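Local coordinates for putative signal recognition particle protein (Chaetomium thermophilum, PDB 5CK4) that binds GDP as the Arf-like GTPase beta subunit of the signal recognition particle receptor, a protein associated with secretory membranes and protein translocation, at residues 19-24 against 158-163; 129-134 against 196-201. One frame throughout, in Å; residues are numbered along the deposited sequence.

From the N terminus, the chain lays down strand 21-25, then passes through helix 123-131 before strand 159-170 pairs beside it. Interaction 1 closes a loop of more than 130 residues, part of it not modelled. Interaction 2 starts within that loop, at 129-134, and ends beyond it at 196-201, closing a loop of about 60 residues that contains strand 159-170, so the two contacts cross. Interaction 1 joins two parallel strands of the sheet; interaction 2 joins the last turn of helix 123-131 and the loop after it to helix 180-201. Their centres lie about 15 Å apart, but touch: CD2 of L130 packs on CD2 of L162 at 4.1 Å, which couples helix 123-131 to the sheet.

Interaction 1 (19-24 against 158-163); sequences LPSVLL and YKSKLK
L23 and L162 meet with their side chains crossing at about a right angle: CG of L23 lies 3.7 Å from CD1 of L162. CG of L162 stands anti to the backbone N (chi1 180°), on the sheet face shared with S21, and chi2 of 62° then sets CD1 toward L23. The two serines meet through their hydroxyls, OG of S21 hydrogen-bonding OG of S160 at 2.8 Å. OG of S160 also points at the carbonyl of L19, but the modelled separation is too short to be relied on. Replacing S21 by an alanine would probably leave OG of S160 without this hydroxyl partner. P20 and K163 add an aliphatic touch, CB of P20 standing 3.8 Å from CG of K163.

The backbone evidence is a parallel bridge of S21 with L162: N of S21 donates to O of K161 (2.7 Å) and N of K163 to O of S21 (2.9 Å), both nearly straight. The short strand axes approach to 5.0 Å at an angle of 60°.

This is parallel pairing in the central sheet of a P-loop GTPase, on the strand leading into the GDP-binding P-loop. Strand 21-25 has strand 112-115 along its other edge through backbone bonds of P20 and V22. L137 of strand 136-140 touches S21 and L23, and L130 of helix 123-131 packs on L23.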
loop_
_atom_site.group_PDB
_atom_site.type_symbol
_atom_site.label_atom_id
_atom_site.label_comp_id
_atom_site.label_asym_id
_atom_site.label_seq_id
_atom_site.Cartn_x
_atom_site.Cartn_y
_atom_site.Cartn_z
ATOM N N LEU A 19 7.989 -13.442 12.535
ATOM C CA LEU A 19 7.854 -11.991 12.627
ATOM C C LEU A 19 6.607 -11.537 11.873
ATOM O O LEU A 19 6.145 -12.230 10.965
ATOM C CB LEU A 19 9.091 -11.306 12.033
ATOM C CG LEU A 19 10.396 -11.327 12.832
ATOM C CD1 LEU A 19 11.516 -10.725 12.003
ATOM C CD2 LEU A 19 10.242 -10.572 14.142
ATOM N N PRO A 20 6.057 -10.371 12.242
ATOM C CA PRO A 20 4.872 -9.885 11.527
ATOM C C PRO A 20 5.206 -9.469 10.091
ATOM O O PRO A 20 6.380 -9.241 9.785
ATOM C CB PRO A 20 4.431 -8.681 12.361
ATOM C CG PRO A 20 5.665 -8.242 13.074
ATOM C CD PRO A 20 6.444 -9.480 13.349
ATOM N N SER A 21 4.184 -9.382 9.237
ATOM C CA SER A 21 4.350 -9.109 7.808
ATOM C C SER A 21 3.886 -7.725 7.354
ATOM O O SER A 21 2.922 -7.158 7.876
ATOM C CB SER A 21 3.587 -10.156 6.984
ATOM O OG SER A 21 4.359 -11.325 6.776
ATOM N N VAL A 22 4.579 -7.198 6.355
ATOM C CA VAL A 22 4.153 -5.993 5.653
ATOM C C VAL A 22 4.023 -6.330 4.166
ATOM O O VAL A 22 5.007 -6.703 3.519
ATOM C CB VAL A 22 5.158 -4.843 5.883
ATOM C CG1 VAL A 22 4.794 -3.610 5.064
ATOM C CG2 VAL A 22 5.248 -4.509 7.399
ATOM N N LEU A 23 2.810 -6.229 3.624
ATOM C CA LEU A 23 2.609 -6.475 2.195
ATOM C C LEU A 23 3.119 -5.319 1.350
ATOM O O LEU A 23 2.743 -4.162 1.548
ATOM C CB LEU A 23 1.129 -6.723 1.853
ATOM C CG LEU A 23 0.563 -8.125 2.092
ATOM C CD1 LEU A 23 -0.925 -8.147 1.785
ATOM C CD2 LEU A 23 1.299 -9.170 1.253
ATOM N N LEU A 24 3.964 -5.648 0.386
ATOM C CA LEU A 24 4.463 -4.664 -0.556
ATOM C C LEU A 24 3.657 -4.818 -1.856
ATOM O O LEU A 24 3.763 -5.834 -2.544
ATOM C CB LEU A 24 5.962 -4.893 -0.775
ATOM C CG LEU A 24 6.664 -3.964 -1.774
ATOM C CD1 LEU A 24 6.478 -2.515 -1.367
ATOM C CD2 LEU A 24 8.147 -4.323 -1.890
ATOM N N TYR A 158 5.113 -21.164 10.313
ATOM C CA TYR A 158 5.230 -20.441 9.051
ATOM C C TYR A 158 4.028 -19.536 8.796
ATOM O O TYR A 158 3.671 -19.267 7.647
ATOM C CB TYR A 158 5.432 -21.409 7.881
ATOM C CG TYR A 158 4.755 -22.752 8.043
ATOM C CD1 TYR A 158 3.409 -22.917 7.750
ATOM C CD2 TYR A 158 5.472 -23.859 8.474
ATOM C CE1 TYR A 158 2.790 -24.148 7.893
ATOM C CE2 TYR A 158 4.864 -25.093 8.621
ATOM C CZ TYR A 158 3.524 -25.232 8.328
ATOM O OH TYR A 158 2.920 -26.462 8.476
ATOM N N LYS A 159 3.408 -19.068 9.873
ATOM C CA LYS A 159 2.316 -18.110 9.767
ATOM C C LYS A 159 2.768 -16.754 10.294
ATOM O O LYS A 159 3.366 -16.666 11.367
ATOM C CB LYS A 159 1.087 -18.601 10.535
ATOM C CG LYS A 159 0.503 -19.906 10.005
ATOM C CD LYS A 159 -0.042 -19.743 8.592
ATOM C CE LYS A 159 -1.237 -18.796 8.566
ATOM N NZ LYS A 159 -1.753 -18.560 7.186
ATOM N N SER A 160 2.485 -15.700 9.536
ATOM C CA SER A 160 2.896 -14.359 9.928
ATOM C C SER A 160 1.720 -13.384 9.922
ATOM O O SER A 160 0.953 -13.325 8.963
ATOM C CB SER A 160 4.003 -13.846 9.006
ATOM O OG SER A 160 4.356 -12.515 9.337
ATOM N N LYS A 161 1.590 -12.618 10.998
ATOM C CA LYS A 161 0.506 -11.651 11.124
ATOM C C LYS A 161 0.733 -10.420 10.234
ATOM O O LYS A 161 1.784 -9.780 10.293
ATOM C CB LYS A 161 0.348 -11.242 12.591
ATOM C CG LYS A 161 -0.796 -10.285 12.872
ATOM C CD LYS A 161 -1.177 -10.327 14.356
ATOM C CE LYS A 161 -2.189 -9.247 14.714
ATOM N NZ LYS A 161 -1.649 -7.882 14.440
ATOM N N LEU A 162 -0.256 -10.104 9.401
ATOM C CA LEU A 162 -0.198 -8.915 8.550
ATOM C C LEU A 162 -0.476 -7.657 9.373
ATOM O O LEU A 162 -1.540 -7.534 9.977
ATOM C CB LEU A 162 -1.216 -9.032 7.419
ATOM C CG LEU A 162 -1.257 -7.845 6.457
ATOM C CD1 LEU A 162 0.085 -7.685 5.750
ATOM C CD2 LEU A 162 -2.391 -8.024 5.459
ATOM N N LYS A 163 0.473 -6.723 9.407
ATOM C CA LYS A 163 0.309 -5.529 10.240
ATOM C C LYS A 163 0.358 -4.203 9.480
ATOM O O LYS A 163 0.005 -3.155 10.031
ATOM C CB LYS A 163 1.325 -5.514 11.383
ATOM C CG LYS A 163 1.162 -6.675 12.360
ATOM C CD LYS A 163 1.690 -6.327 13.742
ATOM C CE LYS A 163 0.797 -5.307 14.443
ATOM N NZ LYS A 163 1.040 -5.266 15.921
#

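Interaction 2 (129-134 against 196-201); sequences HLLNPS and LQKRFH
R199 reaches across to the main chain that follows helix 123-131 and supplies both hydrogen bonds between the segments. Its NE donates to O of N132 at 2.7 Å; the acceptor lies almost in the guanidinium plane, although the N-H...O angle is a bent 137°. NH2 makes a second, weak bond to O of P133, 3.0 Å away. CG stands anti to the backbone N (chi1 176°), and the chain then runs extended as far as NE, which brings NE to the carbonyl of N132. Within 129-134, the backbone N of S134 donates to OD1 of N132 (3.2 Å), an Asx turn in the loop that offers these carbonyls.

Van der Waals contact accompanies the polar bonds. The aliphatic part of R199 lies against backbone carbonyls, CD coming 3.3 Å from O of L130. L130 and L196 cross obliquely, CD2 of L196 being 3.9 Å from CB of L130 and 4.0 Å from its CD2. L131 and K198 run side by side, pointing the same way, with their nearest carbons, CD2 of L131 and CD of K198, a looser 4.2 Å apart.

NH1 of R199 bonds O of S210, so from helix 180-201 the guanidinium bonds two other main-chain regions, the turn after helix 123-131 and the chain at S210. The acceptors named here are neutral carbonyls; the positive guanidinium is probably stabilised by the oxygens of N132, P133 and S210.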
loop_
_atom_site.group_PDB
_atom_site.type_symbol
_atom_site.label_atom_id
_atom_site.label_comp_id
_atom_site.label_asym_id
_atom_site.label_seq_id
_atom_site.Cartn_x
_atom_site.Cartn_y
_atom_site.Cartn_z
ATOM N N HIS A 129 -6.250 -11.109 0.899
ATOM C CA HIS A 129 -5.659 -10.923 2.223
ATOM C C HIS A 129 -6.235 -9.701 2.940
ATOM O O HIS A 129 -6.376 -9.698 4.159
ATOM C CB HIS A 129 -4.138 -10.773 2.123
ATOM C CG HIS A 129 -3.437 -11.986 1.591
ATOM N ND1 HIS A 129 -3.577 -13.237 2.155
ATOM C CD2 HIS A 129 -2.572 -12.136 0.559
ATOM C CE1 HIS A 129 -2.840 -14.106 1.487
ATOM N NE2 HIS A 129 -2.218 -13.463 0.515
ATOM N N LEU A 130 -6.548 -8.653 2.182
ATOM C CA LEU A 130 -6.978 -7.393 2.781
ATOM C C LEU A 130 -8.436 -7.429 3.242
ATOM O O LEU A 130 -8.850 -6.614 4.051
ATOM C CB LEU A 130 -6.716 -6.226 1.821
ATOM C CG LEU A 130 -5.250 -6.149 1.349
ATOM C CD1 LEU A 130 -5.006 -5.063 0.292
ATOM C CD2 LEU A 130 -4.319 -5.953 2.526
ATOM N N LEU A 131 -9.203 -8.392 2.738
ATOM C CA LEU A 131 -10.616 -8.525 3.103
ATOM C C LEU A 131 -10.817 -9.234 4.441
ATOM O O LEU A 131 -11.848 -9.073 5.100
ATOM C CB LEU A 131 -11.361 -9.286 2.003
ATOM C CG LEU A 131 -11.492 -8.554 0.661
ATOM C CD1 LEU A 131 -12.053 -9.486 -0.411
ATOM C CD2 LEU A 131 -12.384 -7.331 0.827
ATOM N N ASN A 132 -9.813 -10.006 4.837
ATOM C CA ASN A 132 -9.893 -10.906 5.980
ATOM C C ASN A 132 -9.798 -10.170 7.319
ATOM O O ASN A 132 -8.834 -9.450 7.559
ATOM C CB ASN A 132 -8.752 -11.924 5.860
ATOM C CG ASN A 132 -8.970 -13.161 6.703
ATOM O OD1 ASN A 132 -9.510 -13.095 7.806
ATOM N ND2 ASN A 132 -8.535 -14.303 6.186
ATOM N N PRO A 133 -10.788 -10.365 8.206
ATOM C CA PRO A 133 -10.799 -9.748 9.541
ATOM C C PRO A 133 -9.492 -9.932 10.324
ATOM O O PRO A 133 -9.107 -9.038 11.076
ATOM C CB PRO A 133 -11.951 -10.470 10.244
ATOM C CG PRO A 133 -12.892 -10.802 9.135
ATOM C CD PRO A 133 -12.025 -11.122 7.939
ATOM N N SER A 134 -8.823 -11.070 10.146
ATOM C CA SER A 134 -7.530 -11.301 10.789
ATOM C C SER A 134 -6.581 -12.045 9.856
ATOM O O SER A 134 -6.428 -13.263 9.961
ATOM C CB SER A 134 -7.701 -12.084 12.092
ATOM O OG SER A 134 -6.461 -12.218 12.767
ATOM N N LEU A 196 -9.724 -2.898 2.535
ATOM C CA LEU A 196 -9.470 -2.701 3.963
ATOM C C LEU A 196 -10.681 -2.065 4.631
ATOM O O LEU A 196 -10.964 -2.313 5.804
ATOM C CB LEU A 196 -8.240 -1.809 4.163
ATOM C CG LEU A 196 -6.926 -2.511 3.817
ATOM C CD1 LEU A 196 -5.759 -1.531 3.804
ATOM C CD2 LEU A 196 -6.656 -3.683 4.779
ATOM N N GLN A 197 -11.392 -1.246 3.871
ATOM C CA GLN A 197 -12.608 -0.611 4.373
ATOM C C GLN A 197 -13.701 -1.654 4.609
ATOM O O GLN A 197 -14.412 -1.598 5.616
ATOM C CB GLN A 197 -13.102 0.466 3.409
ATOM C CG GLN A 197 -14.396 1.167 3.852
ATOM C CD GLN A 197 -14.778 2.304 2.913
ATOM O OE1 GLN A 197 -13.928 3.088 2.499
ATOM N NE2 GLN A 197 -16.056 2.376 2.548
ATOM N N LYS A 198 -13.838 -2.600 3.680
ATOM C CA LYS A 198 -14.847 -3.653 3.825
ATOM C C LYS A 198 -14.490 -4.557 4.995
ATOM O O LYS A 198 -15.371 -5.043 5.719
ATOM C CB LYS A 198 -14.954 -4.495 2.558
ATOM C CG LYS A 198 -15.569 -3.777 1.378
ATOM C CD LYS A 198 -15.562 -4.676 0.153
ATOM C CE LYS A 198 -16.269 -4.010 -0.997
ATOM N NZ LYS A 198 -16.596 -4.969 -2.084
ATOM N N ARG A 199 -13.191 -4.783 5.173
ATOM C CA ARG A 199 -12.694 -5.545 6.316
ATOM C C ARG A 199 -13.126 -4.899 7.638
ATOM O O ARG A 199 -13.611 -5.582 8.535
ATOM C CB ARG A 199 -11.172 -5.655 6.257
ATOM C CG ARG A 199 -10.540 -6.359 7.447
ATOM C CD ARG A 199 -9.018 -6.385 7.313
ATOM N NE ARG A 199 -8.362 -6.954 8.489
ATOM C CZ ARG A 199 -7.772 -6.222 9.427
ATOM N NH1 ARG A 199 -7.760 -4.900 9.318
ATOM N NH2 ARG A 199 -7.185 -6.801 10.458
ATOM N N PHE A 200 -12.946 -3.583 7.751
ATOM C CA PHE A 200 -13.341 -2.852 8.957
ATOM C C PHE A 200 -14.829 -3.027 9.232
ATOM O O PHE A 200 -15.263 -3.121 10.378
ATOM C CB PHE A 200 -13.011 -1.363 8.823
ATOM C CG PHE A 200 -13.567 -0.512 9.938
ATOM C CD1 PHE A 200 -12.865 -0.358 11.127
ATOM C CD2 PHE A 200 -14.784 0.141 9.794
ATOM C CE1 PHE A 200 -13.373 0.431 12.157
ATOM C CE2 PHE A 200 -15.294 0.925 10.818
ATOM C CZ PHE A 200 -14.582 1.072 11.999
ATOM N N HIS A 201 -15.609 -3.071 8.162
ATOM C CA HIS A 201 -17.057 -3.136 8.283
ATOM C C HIS A 201 -17.629 -4.533 8.517
ATOM O O HIS A 201 -18.802 -4.681 8.846
ATOM C CB HIS A 201 -17.697 -2.493 7.061
ATOM C CG HIS A 201 -17.724 -1.001 7.129
ATOM N ND1 HIS A 201 -17.216 -0.200 6.133
ATOM C CD2 HIS A 201 -18.181 -0.164 8.091
ATOM C CE1 HIS A 201 -17.369 1.068 6.470
ATOM N NE2 HIS A 201 -17.963 1.117 7.649
#